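Local structure of lipoprotein (7ADK) at residues K472-T476 and Y673-N678; Y641-Y645 and F662-I666; G481-T487 and V560-S564; L283-L287 and T583-S589. The protein is a lipoprotein with a clan PA peptidase domain and probably cleaves protein substrates at the mycoplasma surface. All coordinates share one frame; numbering follows the deposited sequence.

Contact 1: K472-T476 and Y673-N678; sequences KVGQT and YNKLIN
Thr476 and Tyr673 supply the polar link: the hydroxyl OG1 of Thr476 donates to the backbone O of Tyr673 at 2.7 Å, arriving nearly in line with that carbonyl (C=O...OG1 angle 162°). The torsion that makes this possible, chi1 -67°, sets OG1 opposite the carbonyl carbon of Thr476 and sends its methyl CG2 the other way about CB, where it lies 3.7 Å from Asn674 OD1 and approaches the Tyr673 ring obliquely, 4.1 Å from CE1. Beside this bond, Ile677 reaches in with CD1, which lies 3.6 Å from Gly474 O and 3.7 Å from Thr476 N and so spans the short backbone run between them. Leu676 CB adds packing, 3.5 Å from Gly474 O. Behind the first shell stands a type II turn from Lys472 to Gln475, with Gly474 at its third position in the positive-phi conformation usual there. Gly474 is tied through its backbone to Leu272, while Tyr673 OH is hydrogen-bonded to Asp270. Asn678 ND2 bonds an acidic side chain of another protein's chain. Two loops without regular structure are thus joined by one neutral side-chain-to-backbone bond, with isoleucine packing alongside; no charged pair links the two segments.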
# COMPACT_ATOMS: atom_id res chain seq x y z
N LYS B 472 1.85 1.69 19.54
CA LYS B 472 0.69 2.43 20.09
C LYS B 472 -0.55 2.36 19.20
O LYS B 472 -0.46 2.32 17.97
CB LYS B 472 1.10 3.88 20.39
CG LYS B 472 2.14 3.96 21.51
CD LYS B 472 2.64 5.38 21.75
CE LYS B 472 3.76 5.35 22.79
NZ LYS B 472 4.50 6.62 22.84
N VAL B 473 -1.73 2.35 19.82
CA VAL B 473 -3.04 2.28 19.15
C VAL B 473 -3.33 3.55 18.35
O VAL B 473 -2.80 4.63 18.63
CB VAL B 473 -4.18 1.95 20.12
CG1 VAL B 473 -3.94 0.62 20.81
CG2 VAL B 473 -4.43 3.01 21.18
N GLY B 474 -4.16 3.42 17.32
CA GLY B 474 -4.51 4.49 16.38
C GLY B 474 -3.49 4.73 15.27
O GLY B 474 -3.84 5.31 14.26
N GLN B 475 -2.26 4.24 15.41
CA GLN B 475 -1.22 4.28 14.36
C GLN B 475 -1.58 3.42 13.14
O GLN B 475 -2.17 2.35 13.28
CB GLN B 475 0.11 3.84 14.99
CG GLN B 475 1.31 3.97 14.05
CD GLN B 475 2.65 3.71 14.74
OE1 GLN B 475 2.77 3.43 15.92
NE2 GLN B 475 3.72 3.81 14.01
N THR B 476 -1.14 3.86 11.96
CA THR B 476 -1.20 3.10 10.70
C THR B 476 0.20 2.75 10.21
O THR B 476 1.04 3.64 10.02
CB THR B 476 -2.03 3.83 9.64
OG1 THR B 476 -3.36 3.86 10.07
CG2 THR B 476 -2.07 3.15 8.28
N TYR B 673 -8.74 4.02 7.60
CA TYR B 673 -7.39 3.66 7.14
C TYR B 673 -6.23 4.60 7.52
O TYR B 673 -5.28 4.17 8.15
CB TYR B 673 -7.40 3.38 5.64
CG TYR B 673 -6.05 2.89 5.11
CD1 TYR B 673 -5.47 1.75 5.70
CD2 TYR B 673 -5.36 3.57 4.10
CE1 TYR B 673 -4.20 1.33 5.31
CE2 TYR B 673 -4.08 3.14 3.71
CZ TYR B 673 -3.49 2.02 4.31
OH TYR B 673 -2.28 1.55 3.91
N ASN B 674 -6.30 5.88 7.14
CA ASN B 674 -5.29 6.90 7.47
C ASN B 674 -5.86 7.98 8.41
O ASN B 674 -5.39 9.11 8.43
CB ASN B 674 -4.69 7.44 6.15
CG ASN B 674 -3.41 6.76 5.73
OD1 ASN B 674 -2.55 6.42 6.52
ND2 ASN B 674 -3.19 6.60 4.44
N LYS B 675 -6.93 7.65 9.15
CA LYS B 675 -7.83 8.63 9.77
C LYS B 675 -7.81 8.63 11.30
O LYS B 675 -8.25 9.60 11.91
CB LYS B 675 -9.24 8.42 9.20
CG LYS B 675 -9.38 8.50 7.67
CD LYS B 675 -9.12 9.90 7.12
CE LYS B 675 -9.50 9.97 5.63
NZ LYS B 675 -9.46 11.35 5.11
N LEU B 676 -7.28 7.59 11.93
CA LEU B 676 -7.20 7.40 13.40
C LEU B 676 -5.96 8.06 14.05
O LEU B 676 -5.81 7.97 15.26
CB LEU B 676 -7.27 5.89 13.71
CG LEU B 676 -8.68 5.33 13.98
CD1 LEU B 676 -9.70 5.71 12.92
CD2 LEU B 676 -8.62 3.81 14.05
N ILE B 677 -5.08 8.72 13.29
CA ILE B 677 -3.81 9.25 13.81
C ILE B 677 -4.06 10.39 14.82
O ILE B 677 -4.53 11.48 14.47
CB ILE B 677 -2.88 9.72 12.65
CG1 ILE B 677 -2.78 8.76 11.43
CG2 ILE B 677 -1.47 10.00 13.20
CD1 ILE B 677 -2.25 7.36 11.70
N ASN B 678 -3.73 10.16 16.09
CA ASN B 678 -3.83 11.13 17.19
C ASN B 678 -2.66 12.14 17.24
O ASN B 678 -1.91 12.20 18.22
CB ASN B 678 -4.08 10.38 18.52
CG ASN B 678 -3.13 9.23 18.77
OD1 ASN B 678 -3.34 8.13 18.33
ND2 ASN B 678 -2.06 9.44 19.47

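Contact 2: Y641-Y645 and F662-I666; sequences YKDFY and FSLWI
One corner of an indole does most of the apolar work here: CH2 of Trp665 fits against two successive aromatic residues, 3.6 Å from Phe644 CE1 and 4.2 Å from Tyr645 CE2. It meets the tyrosine at the ring edge. The Phe644 ring and the six-membered ring of Trp665 lie oblique, centroids 5.7 Å apart and planes at 69°. Phe644 holds CG between its backbone N and carbonyl carbon (chi1 56°), which folds its ring back over a face of Tyr645 and lets both rings receive the indole. The polar half belongs to Asp643. Its OD2 accepts from Ser663 OG at 2.7 Å on the anti side, with the serine oxygen 33° out of the carboxylate plane, while OD1 accepts from Tyr645 N at 3.2 Å in an Asx turn. Trp665 CZ3 completes the fit, 4.1 Å from Asp643 CA. Val269, from an earlier loop, packs on Asp643, Tyr645 and Trp665, and Tyr645 OH bonds Ser267 O. The two carboxylate oxygens thus do separate jobs: one shapes the turn that presents the aromatic rings, the other fastens it to the neighbouring loop, and the buried charge is probably eased by both donors.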
# COMPACT_ATOMS: atom_id res chain seq x y z
N TYR B 641 -0.40 -8.83 -1.86
CA TYR B 641 -0.77 -8.76 -3.28
C TYR B 641 -2.19 -8.21 -3.52
O TYR B 641 -2.38 -7.40 -4.43
CB TYR B 641 -0.59 -10.14 -3.92
CG TYR B 641 -0.83 -10.14 -5.42
CD1 TYR B 641 0.10 -9.53 -6.28
CD2 TYR B 641 -2.00 -10.72 -5.95
CE1 TYR B 641 -0.15 -9.47 -7.66
CE2 TYR B 641 -2.26 -10.66 -7.33
CZ TYR B 641 -1.34 -10.02 -8.19
OH TYR B 641 -1.60 -9.93 -9.52
N LYS B 642 -3.17 -8.57 -2.69
CA LYS B 642 -4.56 -8.06 -2.77
C LYS B 642 -4.88 -6.92 -1.79
O LYS B 642 -6.04 -6.55 -1.60
CB LYS B 642 -5.58 -9.21 -2.74
CG LYS B 642 -5.29 -10.24 -3.84
CD LYS B 642 -6.50 -11.10 -4.23
CE LYS B 642 -7.49 -10.33 -5.10
NZ LYS B 642 -8.62 -11.20 -5.51
N ASP B 643 -3.86 -6.30 -1.19
CA ASP B 643 -4.00 -5.13 -0.33
C ASP B 643 -4.35 -3.87 -1.14
O ASP B 643 -3.50 -3.23 -1.74
CB ASP B 643 -2.71 -4.97 0.50
CG ASP B 643 -2.73 -3.83 1.52
OD1 ASP B 643 -3.60 -2.94 1.41
OD2 ASP B 643 -1.87 -3.87 2.43
N PHE B 644 -5.65 -3.55 -1.17
CA PHE B 644 -6.24 -2.48 -1.96
C PHE B 644 -6.14 -1.07 -1.35
O PHE B 644 -6.54 -0.10 -1.98
CB PHE B 644 -7.70 -2.85 -2.24
CG PHE B 644 -8.56 -3.14 -1.02
CD1 PHE B 644 -8.75 -4.46 -0.58
CD2 PHE B 644 -9.21 -2.08 -0.37
CE1 PHE B 644 -9.63 -4.73 0.47
CE2 PHE B 644 -10.10 -2.35 0.68
CZ PHE B 644 -10.31 -3.68 1.09
N TYR B 645 -5.60 -0.94 -0.14
CA TYR B 645 -5.48 0.35 0.53
C TYR B 645 -4.24 1.13 0.12
O TYR B 645 -4.19 2.35 0.27
CB TYR B 645 -5.46 0.15 2.03
CG TYR B 645 -6.75 -0.39 2.62
CD1 TYR B 645 -7.69 0.53 3.10
CD2 TYR B 645 -6.99 -1.77 2.68
CE1 TYR B 645 -8.90 0.06 3.62
CE2 TYR B 645 -8.19 -2.24 3.23
CZ TYR B 645 -9.17 -1.31 3.64
OH TYR B 645 -10.38 -1.75 4.04
N PHE B 662 3.67 -8.74 3.32
CA PHE B 662 2.44 -9.03 4.06
C PHE B 662 1.83 -7.78 4.69
O PHE B 662 2.48 -6.75 4.88
CB PHE B 662 2.69 -10.08 5.14
CG PHE B 662 3.24 -11.40 4.66
CD1 PHE B 662 2.40 -12.51 4.54
CD2 PHE B 662 4.62 -11.55 4.40
CE1 PHE B 662 2.92 -13.75 4.14
CE2 PHE B 662 5.13 -12.78 3.97
CZ PHE B 662 4.28 -13.88 3.84
N SER B 663 0.54 -7.88 5.05
CA SER B 663 -0.28 -6.82 5.67
C SER B 663 -0.75 -7.22 7.08
O SER B 663 -0.87 -8.40 7.35
CB SER B 663 -1.53 -6.57 4.83
OG SER B 663 -1.21 -6.28 3.49
N LEU B 664 -1.06 -6.27 7.98
CA LEU B 664 -1.63 -6.51 9.31
C LEU B 664 -3.17 -6.40 9.29
O LEU B 664 -3.74 -5.46 9.83
CB LEU B 664 -0.98 -5.55 10.32
CG LEU B 664 -1.44 -5.72 11.79
CD1 LEU B 664 -0.65 -6.78 12.53
CD2 LEU B 664 -1.27 -4.41 12.54
N TRP B 665 -3.84 -7.35 8.64
CA TRP B 665 -5.30 -7.34 8.46
C TRP B 665 -6.07 -7.44 9.80
O TRP B 665 -5.59 -7.96 10.80
CB TRP B 665 -5.73 -8.41 7.45
CG TRP B 665 -6.83 -8.06 6.49
CD1 TRP B 665 -8.15 -8.25 6.69
CD2 TRP B 665 -6.73 -7.48 5.16
NE1 TRP B 665 -8.85 -7.81 5.59
CE2 TRP B 665 -8.03 -7.28 4.64
CE3 TRP B 665 -5.67 -7.12 4.31
CZ2 TRP B 665 -8.28 -6.69 3.41
CZ3 TRP B 665 -5.90 -6.53 3.06
CH2 TRP B 665 -7.20 -6.28 2.62
N ILE B 666 -7.26 -6.88 9.81
CA ILE B 666 -8.09 -6.54 10.97
C ILE B 666 -9.54 -6.94 10.69
O ILE B 666 -9.81 -7.72 9.79
CB ILE B 666 -7.76 -5.07 11.44
CG1 ILE B 666 -8.61 -4.45 12.57
CG2 ILE B 666 -7.54 -4.05 10.32
CD1 ILE B 666 -8.09 -3.12 13.12

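Contact 3: G481-T487 and V560-S564; sequences GHDSNFT and VWSAS
Asp483, whose backbone lies along Ala563, offers a carboxylate oxygen gripped several times over. OD2 accepts from Asn485 N at 2.9 Å through its anti lone pair, closing an Asx turn, and from Asn485 ND2 at 2.7 Å on the syn side, 20° out of the carboxylate plane. From outside the two segments, a basic side chain of another protein's chain adds a salt bridge to the same oxygen. The turn so fixed, a type I turn from Asp483 to Phe486, delivers Phe486 O to the second segment, where Ser562 OG donates to it at 3.0 Å almost head-on to the carbonyl (169°). With chi1 at -174°, Ser562 extends its hydroxyl away from its own backbone N, and OG also comes 3.4 Å from Ser484 O. Ala563 CB fills the bend of the first segment, 3.9 Å from Ser484 N, and further along Thr487 CG2 packs 3.6 Å from Val560 CG1. Ala563 and Ser564, both with positive phi, form the tight reversal between strands 556-562 and 565-566. Strand 486-493 runs antiparallel to 556-562 on one flank and to 461-467 on the other, so the contact sits at the end of this sheet region, where the first strand begins and the second ends.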
# COMPACT_ATOMS: atom_id res chain seq x y z
N GLY B 481 7.37 -6.05 5.59
CA GLY B 481 8.80 -5.95 5.25
C GLY B 481 9.32 -4.52 5.15
O GLY B 481 10.50 -4.30 4.87
N HIS B 482 8.46 -3.53 5.36
CA HIS B 482 8.71 -2.10 5.18
C HIS B 482 8.53 -1.29 6.46
O HIS B 482 8.99 -0.16 6.49
CB HIS B 482 7.78 -1.56 4.07
CG HIS B 482 8.29 -1.85 2.68
ND1 HIS B 482 8.87 -0.90 1.84
CD2 HIS B 482 8.41 -3.07 2.10
CE1 HIS B 482 9.33 -1.58 0.77
NE2 HIS B 482 9.07 -2.88 0.91
N ASP B 483 7.88 -1.82 7.51
CA ASP B 483 7.75 -1.10 8.78
C ASP B 483 8.73 -1.62 9.84
O ASP B 483 8.78 -2.81 10.14
CB ASP B 483 6.30 -1.13 9.26
CG ASP B 483 5.99 0.06 10.15
OD1 ASP B 483 5.13 0.88 9.81
OD2 ASP B 483 6.70 0.23 11.15
N SER B 484 9.49 -0.72 10.48
CA SER B 484 10.41 -1.00 11.59
C SER B 484 9.73 -1.32 12.92
O SER B 484 10.39 -1.78 13.85
CB SER B 484 11.39 0.17 11.75
OG SER B 484 10.66 1.33 11.84
N ASN B 485 8.41 -1.15 13.04
CA ASN B 485 7.62 -1.63 14.17
C ASN B 485 7.36 -3.14 14.14
O ASN B 485 6.94 -3.72 15.14
CB ASN B 485 6.32 -0.84 14.24
CG ASN B 485 6.54 0.63 14.54
OD1 ASN B 485 6.81 1.04 15.65
ND2 ASN B 485 6.43 1.48 13.56
N PHE B 486 7.62 -3.82 13.02
CA PHE B 486 7.76 -5.28 13.02
C PHE B 486 9.21 -5.67 13.26
O PHE B 486 10.15 -5.01 12.81
CB PHE B 486 7.24 -5.89 11.71
CG PHE B 486 5.78 -5.61 11.44
CD1 PHE B 486 4.77 -6.30 12.12
CD2 PHE B 486 5.43 -4.62 10.51
CE1 PHE B 486 3.43 -5.95 11.94
CE2 PHE B 486 4.08 -4.27 10.31
CZ PHE B 486 3.08 -4.92 11.05
N THR B 487 9.39 -6.80 13.92
CA THR B 487 10.68 -7.50 13.97
C THR B 487 10.46 -8.91 13.44
O THR B 487 9.36 -9.46 13.53
CB THR B 487 11.31 -7.51 15.37
OG1 THR B 487 11.11 -6.29 16.06
CG2 THR B 487 12.81 -7.74 15.32
N VAL B 560 18.08 -11.76 12.97
CA VAL B 560 17.04 -10.81 13.34
C VAL B 560 16.99 -9.72 12.29
O VAL B 560 18.01 -9.13 11.95
CB VAL B 560 17.26 -10.18 14.73
CG1 VAL B 560 16.03 -9.40 15.17
CG2 VAL B 560 17.57 -11.23 15.78
N TRP B 561 15.81 -9.44 11.75
CA TRP B 561 15.58 -8.51 10.65
C TRP B 561 14.54 -7.45 11.05
O TRP B 561 13.69 -7.69 11.90
CB TRP B 561 15.15 -9.26 9.39
CG TRP B 561 16.04 -10.33 8.87
CD1 TRP B 561 16.21 -11.55 9.42
CD2 TRP B 561 16.91 -10.31 7.69
NE1 TRP B 561 17.18 -12.25 8.74
CE2 TRP B 561 17.64 -11.54 7.65
CE3 TRP B 561 17.16 -9.39 6.65
CZ2 TRP B 561 18.57 -11.82 6.65
CZ3 TRP B 561 18.09 -9.68 5.64
CH2 TRP B 561 18.79 -10.89 5.64
N SER B 562 14.60 -6.27 10.45
CA SER B 562 13.58 -5.23 10.63
C SER B 562 13.57 -4.24 9.47
O SER B 562 14.64 -3.76 9.09
CB SER B 562 13.80 -4.48 11.94
OG SER B 562 12.75 -3.58 12.17
N ALA B 563 12.41 -3.95 8.88
CA ALA B 563 12.27 -3.15 7.66
C ALA B 563 13.16 -3.62 6.49
O ALA B 563 13.63 -2.82 5.70
CB ALA B 563 12.40 -1.67 8.00
N SER B 564 13.42 -4.93 6.39
CA SER B 564 14.34 -5.54 5.43
C SER B 564 15.82 -5.15 5.59
O SER B 564 16.61 -5.27 4.65
CB SER B 564 13.81 -5.41 3.99
OG SER B 564 14.52 -6.24 3.10

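Contact 4: L283-L287 and T583-S589; sequences LARTL and TNNYSES
The contact brings an inverse gamma turn, centred on Thr286 just before strand 289-293 of the antiparallel sheet, against the turn that follows helix 575-582, with Arg285 meeting Tyr586 and Ser589, and Ala284 meeting Asn584. The aliphatic CD of Arg285 lies 3.5 Å from Tyr586 CD1, approaching obliquely, and NE comes to the ring's edge near its plane; the guanidinium and ring planes are 35° apart. A bend at chi2 (-66°) folds the arginine chain round to this position. Ser589 OG lies over one face of the guanidinium but is poorly angled for a hydrogen bond to it, and Ser589 CB is 3.7 Å from Arg285 NH1. Arg285 NE instead donates to Lys591 O, a backbone oxygen just past the second segment. Next to Arg285 along the first segment, Ala284 CB touches Asn584 CB at 3.8 Å, and Leu287 CD2 rests 3.9 Å from Thr583 CA, the first residue beyond the helix. The amide of Asn584 spends its polar ends on the chain near strand 461-467: ND2 bonds Leu467 O and OD1 bonds Ser469 N. Tyr586 OH likewise bonds Met429 O and Val593 N. The direct meeting is therefore van der Waals packing, while buried polar ends are met by backbone groups of adjoining segments; with Arg285 also backbone-bonded to Ile428 of strand 421-433, both turns are tied to neighbouring strands.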
# COMPACT_ATOMS: atom_id res chain seq x y z
N LEU B 283 -0.71 -7.70 18.50
CA LEU B 283 0.58 -7.28 18.97
C LEU B 283 0.78 -8.03 20.27
O LEU B 283 -0.17 -8.27 21.00
CB LEU B 283 0.55 -5.75 19.13
CG LEU B 283 1.64 -5.08 19.96
CD1 LEU B 283 1.54 -3.57 19.76
CD2 LEU B 283 1.51 -5.36 21.46
N ALA B 284 2.00 -8.42 20.56
CA ALA B 284 2.32 -9.32 21.67
C ALA B 284 1.77 -10.75 21.61
O ALA B 284 2.50 -11.64 22.02
CB ALA B 284 2.09 -8.66 23.01
N ARG B 285 0.55 -11.02 21.13
CA ARG B 285 -0.10 -12.32 21.32
C ARG B 285 -0.28 -13.08 20.02
O ARG B 285 0.21 -14.20 19.90
CB ARG B 285 -1.42 -12.18 22.09
CG ARG B 285 -1.32 -11.42 23.41
CD ARG B 285 -0.49 -12.09 24.49
NE ARG B 285 -0.46 -11.22 25.68
CZ ARG B 285 0.51 -10.39 26.02
NH1 ARG B 285 1.76 -10.62 25.77
NH2 ARG B 285 0.24 -9.27 26.61
N THR B 286 -0.94 -12.51 19.03
CA THR B 286 -1.04 -13.10 17.68
C THR B 286 0.22 -12.81 16.91
O THR B 286 0.20 -12.27 15.81
CB THR B 286 -2.28 -12.70 16.90
OG1 THR B 286 -3.36 -12.83 17.78
CG2 THR B 286 -2.50 -13.65 15.72
N LEU B 287 1.33 -13.06 17.58
CA LEU B 287 2.57 -12.40 17.29
C LEU B 287 3.00 -12.73 15.86
O LEU B 287 3.14 -11.78 15.09
CB LEU B 287 3.59 -12.56 18.46
CG LEU B 287 4.29 -13.89 18.79
CD1 LEU B 287 5.59 -14.07 18.01
CD2 LEU B 287 4.70 -13.93 20.25
N THR B 583 9.25 -13.24 22.04
CA THR B 583 7.88 -13.57 22.48
C THR B 583 7.09 -12.37 23.00
O THR B 583 6.10 -12.58 23.70
CB THR B 583 7.86 -14.72 23.49
OG1 THR B 583 8.49 -14.37 24.70
CG2 THR B 583 8.52 -15.97 22.91
N ASN B 584 7.52 -11.13 22.74
CA ASN B 584 6.93 -9.88 23.27
C ASN B 584 6.65 -9.95 24.79
O ASN B 584 5.68 -9.40 25.30
CB ASN B 584 5.70 -9.51 22.45
CG ASN B 584 5.97 -8.72 21.19
OD1 ASN B 584 6.75 -7.79 21.16
ND2 ASN B 584 5.25 -8.97 20.13
N ASN B 585 7.51 -10.67 25.50
CA ASN B 585 7.49 -10.92 26.93
C ASN B 585 6.17 -11.52 27.48
O ASN B 585 5.72 -11.15 28.56
CB ASN B 585 7.99 -9.68 27.67
CG ASN B 585 8.58 -10.00 29.02
OD1 ASN B 585 8.71 -11.13 29.45
ND2 ASN B 585 8.98 -9.00 29.75
N TYR B 586 5.56 -12.46 26.76
CA TYR B 586 4.32 -13.16 27.19
C TYR B 586 4.41 -13.83 28.57
O TYR B 586 3.41 -13.96 29.28
CB TYR B 586 3.95 -14.20 26.12
CG TYR B 586 2.66 -14.94 26.39
CD1 TYR B 586 1.43 -14.28 26.34
CD2 TYR B 586 2.67 -16.34 26.58
CE1 TYR B 586 0.22 -14.98 26.49
CE2 TYR B 586 1.46 -17.05 26.74
CZ TYR B 586 0.24 -16.36 26.69
OH TYR B 586 -0.95 -17.00 26.81
N SER B 587 5.60 -14.22 29.02
CA SER B 587 5.85 -14.70 30.38
C SER B 587 5.46 -13.69 31.45
O SER B 587 4.74 -14.02 32.39
CB SER B 587 7.32 -15.07 30.54
OG SER B 587 7.59 -15.59 31.82
N GLU B 588 5.93 -12.45 31.34
CA GLU B 588 5.77 -11.42 32.38
C GLU B 588 4.59 -10.49 32.15
O GLU B 588 4.15 -9.81 33.08
CB GLU B 588 7.07 -10.62 32.54
CG GLU B 588 8.28 -11.47 32.94
CD GLU B 588 7.97 -12.41 34.10
OE1 GLU B 588 7.55 -11.94 35.18
OE2 GLU B 588 8.12 -13.64 33.94
N SER B 589 3.85 -10.64 31.05
CA SER B 589 2.47 -10.14 30.90
C SER B 589 1.40 -10.78 31.83
O SER B 589 1.41 -11.99 32.08
CB SER B 589 2.04 -10.31 29.45
OG SER B 589 0.74 -9.79 29.32

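From the N terminus, residues 283-287 open contact 4, which closes at 583-589 and brings the entry to strand 289-293 against the turn after helix 575-582. Within that span, contact 1 opens at 472-476 and closes only at 673-678, so contacts 1 and 4 cross. Contact 3, 481-487 with 560-564, lies inside both spans and joins neighbouring strands of the antiparallel sheet. Contact 2 follows the close of contact 4 and is enclosed by contact 1, linking the loops that flank helix 651-655. Contact 1 touches contact 2 through Tyr673 and Tyr645, and contact 3 through Gln475 and Asn485; Leu664 meets Phe486 between contacts 2 and 3.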